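PDB 2W2K: D-mandelate dehydrogenase, which probably catalyses the NAD(P)H-linked interconversion of D-mandelate and its 2-keto acid. Local coordinates for residues R14-D17 with D18-S21; D92-L96 with D97-E101. All blocks are in the same frame, centred on the assembly; numbering follows the deposited sequence.

Contact 1 of 2, residues R14-D17 with D18-S21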
loop_
_atom_site.group_PDB
_atom_site.type_symbol
_atom_site.label_atom_id
_atom_site.label_comp_id
_atom_site.label_asym_id
_atom_site.label_seq_id
_atom_site.Cartn_x
_atom_site.Cartn_y
_atom_site.Cartn_z
ATOM N N ARG B 14 -11.129 -10.870 24.845
ATOM C CA ARG B 14 -9.799 -10.236 24.979
ATOM C C ARG B 14 -9.799 -8.699 24.877
ATOM O O ARG B 14 -8.795 -8.058 25.211
ATOM C CB ARG B 14 -8.824 -10.790 23.914
ATOM C CG ARG B 14 -8.445 -12.255 24.066
ATOM C CD ARG B 14 -7.823 -12.805 22.761
ATOM N NE ARG B 14 -7.670 -14.266 22.791
ATOM C CZ ARG B 14 -7.799 -15.065 21.735
ATOM N NH1 ARG B 14 -8.088 -14.567 20.536
ATOM N NH2 ARG B 14 -7.654 -16.372 21.878
ATOM N N HIS B 15 -10.889 -8.109 24.394
ATOM C CA HIS B 15 -10.891 -6.683 24.027
ATOM C C HIS B 15 -11.925 -5.864 24.802
ATOM O O HIS B 15 -11.599 -4.789 25.330
ATOM C CB HIS B 15 -11.037 -6.500 22.495
ATOM C CG HIS B 15 -9.953 -7.192 21.712
ATOM N ND1 HIS B 15 -10.133 -8.414 21.097
ATOM C CD2 HIS B 15 -8.661 -6.851 21.494
ATOM C CE1 HIS B 15 -9.002 -8.794 20.528
ATOM N NE2 HIS B 15 -8.097 -7.855 20.742
ATOM N N LEU B 16 -13.155 -6.373 24.889
ATOM C CA LEU B 16 -14.276 -5.622 25.462
ATOM C C LEU B 16 -14.592 -6.096 26.884
ATOM O O LEU B 16 -15.597 -6.776 27.113
ATOM C CB LEU B 16 -15.520 -5.745 24.572
ATOM C CG LEU B 16 -15.406 -5.180 23.139
ATOM C CD1 LEU B 16 -16.778 -5.204 22.463
ATOM C CD2 LEU B 16 -14.834 -3.769 23.122
ATOM N N ASP B 17 -13.738 -5.726 27.830
ATOM C CA ASP B 17 -13.831 -6.261 29.204
ATOM C C ASP B 17 -15.161 -5.908 29.911
ATOM O O ASP B 17 -15.779 -6.790 30.520
ATOM C CB ASP B 17 -12.626 -5.809 30.055
ATOM C CG ASP B 17 -11.277 -6.295 29.490
ATOM O OD1 ASP B 17 -11.130 -7.493 29.152
ATOM O OD2 ASP B 17 -10.349 -5.466 29.389
ATOM N N ASP B 18 -15.597 -4.640 29.825
ATOM C CA ASP B 18 -16.912 -4.200 30.394
ATOM C C ASP B 18 -18.147 -4.924 29.811
ATOM O O ASP B 18 -19.028 -5.381 30.558
ATOM C CB ASP B 18 -17.118 -2.681 30.237
ATOM C CG ASP B 18 -16.133 -1.839 31.077
ATOM O OD1 ASP B 18 -15.581 -2.328 32.081
ATOM O OD2 ASP B 18 -15.936 -0.657 30.727
ATOM N N LEU B 19 -18.214 -5.043 28.481
ATOM C CA LEU B 19 -19.311 -5.773 27.841
ATOM C C LEU B 19 -19.295 -7.269 28.200
ATOM O O LEU B 19 -20.358 -7.853 28.419
ATOM C CB LEU B 19 -19.307 -5.586 26.314
ATOM C CG LEU B 19 -20.628 -5.883 25.568
ATOM C CD1 LEU B 19 -21.760 -4.934 26.014
ATOM C CD2 LEU B 19 -20.419 -5.825 24.030
ATOM N N TRP B 20 -18.104 -7.873 28.293
ATOM C CA TRP B 20 -17.974 -9.286 28.731
ATOM C C TRP B 20 -18.402 -9.529 30.196
ATOM O O TRP B 20 -19.003 -10.577 30.502
ATOM C CB TRP B 20 -16.551 -9.839 28.441
ATOM C CG TRP B 20 -16.274 -11.359 28.722
ATOM C CD1 TRP B 20 -15.306 -11.874 29.549
ATOM C CD2 TRP B 20 -16.929 -12.505 28.125
ATOM N NE1 TRP B 20 -15.335 -13.266 29.522
ATOM C CE2 TRP B 20 -16.318 -13.673 28.659
ATOM C CE3 TRP B 20 -17.974 -12.658 27.196
ATOM C CZ2 TRP B 20 -16.734 -14.973 28.308
ATOM C CZ3 TRP B 20 -18.386 -13.969 26.844
ATOM C CH2 TRP B 20 -17.761 -15.094 27.392
ATOM N N SER B 21 -18.064 -8.607 31.108
ATOM C CA SER B 21 -18.540 -8.717 32.502
ATOM C C SER B 21 -20.068 -8.633 32.586
ATOM O O SER B 21 -20.692 -9.415 33.321
ATOM C CB SER B 21 -17.867 -7.660 33.409
ATOM O OG SER B 21 -16.476 -7.937 33.521
HETATM O O HOH W 1 -14.218 -8.940 31.722
#
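L16 and L19 run alongside each other in the same direction at the start of helix 17-26, L16 CD1 resting 4.0 Å from L19 CD2. This is the close-packed side of the turn. L16 occupies the N-cap position with a side chain that cannot accept a bond, and leucine suits it because helix 310-330 lies against this side: L16 touches H314 and R318, L19 touches M321. W20 N bonds L16 O at 3.0 Å, the first i to i+4 bond of the helix. W20 sets its CB 3.5 Å from L16 O, and with CG anti to the backbone N (chi1 -175°) its indole extends out to P12, A13, L58 and M321.

The other side is polar and wet. The first side-chain bonds of D17 and D18 point away from the neighbouring segment, though each CB still touches it; both acids are exposed, as suits a solvent-facing first turn. D17 O is gripped twice, by S21 N at 3.0 Å and by a water at 2.9 Å that also bonds S21 OG.

Backbone bonds thus start the helix, the leucines face helix 310-330, and the two carboxylates, near the positive end of the helix dipole, would probably be stabilised as anions.

Contact 2 of 2, residues D92-L96 with D97-E101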
loop_
_atom_site.group_PDB
_atom_site.type_symbol
_atom_site.label_atom_id
_atom_site.label_comp_id
_atom_site.label_asym_id
_atom_site.label_seq_id
_atom_site.Cartn_x
_atom_site.Cartn_y
_atom_site.Cartn_z
ATOM N N ASP B 92 -16.615 -22.574 5.969
ATOM C CA ASP B 92 -16.537 -23.903 5.381
ATOM C C ASP B 92 -16.769 -25.029 6.408
ATOM O O ASP B 92 -16.994 -26.167 6.019
ATOM C CB ASP B 92 -15.181 -24.097 4.693
ATOM N N TRP B 93 -16.688 -24.710 7.701
ATOM C CA TRP B 93 -16.773 -25.723 8.777
ATOM C C TRP B 93 -18.205 -26.054 9.278
ATOM O O TRP B 93 -18.375 -26.980 10.072
ATOM C CB TRP B 93 -15.896 -25.308 9.974
ATOM C CG TRP B 93 -16.120 -23.893 10.459
ATOM C CD1 TRP B 93 -15.408 -22.773 10.079
ATOM C CD2 TRP B 93 -17.091 -23.437 11.416
ATOM N NE1 TRP B 93 -15.880 -21.666 10.723
ATOM C CE2 TRP B 93 -16.914 -22.032 11.552
ATOM C CE3 TRP B 93 -18.091 -24.075 12.178
ATOM C CZ2 TRP B 93 -17.709 -21.243 12.408
ATOM C CZ3 TRP B 93 -18.885 -23.281 13.054
ATOM C CH2 TRP B 93 -18.688 -21.882 13.152
ATOM N N LEU B 94 -19.218 -25.325 8.793
ATOM C CA LEU B 94 -20.599 -25.449 9.315
ATOM C C LEU B 94 -21.630 -25.959 8.291
ATOM O O LEU B 94 -21.738 -25.401 7.189
ATOM C CB LEU B 94 -21.082 -24.104 9.879
ATOM C CG LEU B 94 -22.518 -23.993 10.452
ATOM C CD1 LEU B 94 -22.640 -24.746 11.756
ATOM C CD2 LEU B 94 -22.903 -22.522 10.664
ATOM N N ASP B 95 -22.399 -26.989 8.680
ATOM C CA ASP B 95 -23.547 -27.474 7.899
ATOM C C ASP B 95 -24.767 -26.640 8.318
ATOM O O ASP B 95 -25.539 -27.020 9.229
ATOM C CB ASP B 95 -23.774 -28.995 8.100
ATOM C CG ASP B 95 -24.878 -29.578 7.191
ATOM O OD1 ASP B 95 -25.749 -28.821 6.701
ATOM O OD2 ASP B 95 -24.901 -30.831 7.002
ATOM N N LEU B 96 -24.916 -25.477 7.676
ATOM C CA LEU B 96 -25.968 -24.506 8.058
ATOM C C LEU B 96 -27.403 -25.022 7.863
ATOM O O LEU B 96 -28.299 -24.733 8.683
ATOM C CB LEU B 96 -25.768 -23.157 7.330
ATOM C CG LEU B 96 -26.731 -21.990 7.653
ATOM C CD1 LEU B 96 -26.747 -21.628 9.170
ATOM C CD2 LEU B 96 -26.365 -20.765 6.806
ATOM N N ASP B 97 -27.642 -25.786 6.797
ATOM C CA ASP B 97 -28.989 -26.365 6.625
ATOM C C ASP B 97 -29.370 -27.360 7.749
ATOM O O ASP B 97 -30.523 -27.375 8.204
ATOM C CB ASP B 97 -29.175 -26.982 5.226
ATOM C CG ASP B 97 -29.163 -25.926 4.092
ATOM O OD1 ASP B 97 -29.323 -24.706 4.340
ATOM O OD2 ASP B 97 -28.982 -26.324 2.925
ATOM N N ALA B 98 -28.419 -28.167 8.206
ATOM C CA ALA B 98 -28.680 -29.096 9.318
ATOM C C ALA B 98 -28.988 -28.364 10.641
ATOM O O ALA B 98 -29.832 -28.817 11.427
ATOM C CB ALA B 98 -27.534 -30.084 9.505
ATOM N N LEU B 99 -28.280 -27.259 10.896
ATOM C CA LEU B 99 -28.532 -26.423 12.092
ATOM C C LEU B 99 -29.933 -25.790 12.066
ATOM O O LEU B 99 -30.688 -25.898 13.031
ATOM C CB LEU B 99 -27.434 -25.345 12.209
ATOM C CG LEU B 99 -27.373 -24.554 13.525
ATOM C CD1 LEU B 99 -27.025 -25.428 14.739
ATOM C CD2 LEU B 99 -26.381 -23.387 13.422
ATOM N N ASN B 100 -30.290 -25.143 10.955
ATOM C CA ASN B 100 -31.632 -24.548 10.794
ATOM C C ASN B 100 -32.792 -25.566 10.882
ATOM O O ASN B 100 -33.883 -25.217 11.372
ATOM C CB ASN B 100 -31.735 -23.766 9.467
ATOM C CG ASN B 100 -30.925 -22.453 9.448
ATOM O OD1 ASN B 100 -30.497 -21.900 10.485
ATOM N ND2 ASN B 100 -30.709 -21.952 8.240
ATOM N N GLU B 101 -32.558 -26.806 10.420
ATOM C CA GLU B 101 -33.541 -27.911 10.534
ATOM C C GLU B 101 -33.943 -28.194 11.981
ATOM O O GLU B 101 -35.098 -28.565 12.242
ATOM C CB GLU B 101 -33.016 -29.190 9.842
ATOM C CG GLU B 101 -33.918 -30.462 9.945
ATOM C CD GLU B 101 -33.336 -31.671 9.185
ATOM O OE1 GLU B 101 -32.204 -32.096 9.497
ATOM O OE2 GLU B 101 -34.003 -32.181 8.258
HETATM O O HOH W 2 -25.888 -26.488 4.575
#
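D95 OD1 takes two bonds at once, one from A98 N at 3.1 Å and one from a water at 3.2 Å. The first is the N-cap bond of helix 96-101: the aspartate stands just before the helix and its carboxylate receives an amide of the first turn. A98 N comes to it from above the carboxylate plane, 58° out of it. The water accepts from D97 N at 2.9 Å, so a second first-turn amide is tied to the same oxygen indirectly. With CG anti to the backbone N (chi1 -174°), the carboxylate swings back over the helix start, and A98 CB packs 3.6 Å from D95 CG; the small methyl of alanine suits a place this close to the cap. With an alanine here in place of D95 the carboxylate is gone, which would probably leave A98 N without its capping acceptor and the water with one anchor fewer.

Behind the cap the backbone takes over with i to i+4 bonds: L99 N bonds D95 O at 3.2 Å, and N100 N bonds L96 O at 3.0 Å. D97 is an exposed acid of the first turn, a place where a charged side chain is readily accommodated. On the apolar side L94 CD1 approaches L99 CD2 at 4.3 Å, one leucine from the loop and one, buried, from the helix.

Those leucines, with L96, rest on F106 of strand 105-107, an outermost strand of the five-stranded parallel sheet. Helix 71-74 lies beside the cap, where D95 touches A71 and A98 touches I74. In the preceding loop W93 stacks its ring on Y67, and W93 and D95 share backbone hydrogen bonds with W69.

Overall arrangement
Both contacts are surface helix starts around the five-stranded parallel sheet, contact 1 following strand 5-8 and contact 2 following strand 83-86. Their centres lie about 29 Å apart and they share no element. Contact 1 has no buried residue among those that touch, and its helix rests on helix 310-330; contact 2 includes one buried leucine and packs on strand 105-107 and helix 71-74. The chemistry differs at the N-cap: a leucine leaves the backbone to start helix 17-26, whereas an aspartate caps helix 96-101. A water joins D17 O to S21 OG in contact 1, and D95 OD1 to D97 N in contact 2. Both lie away from the residues that bind NAD.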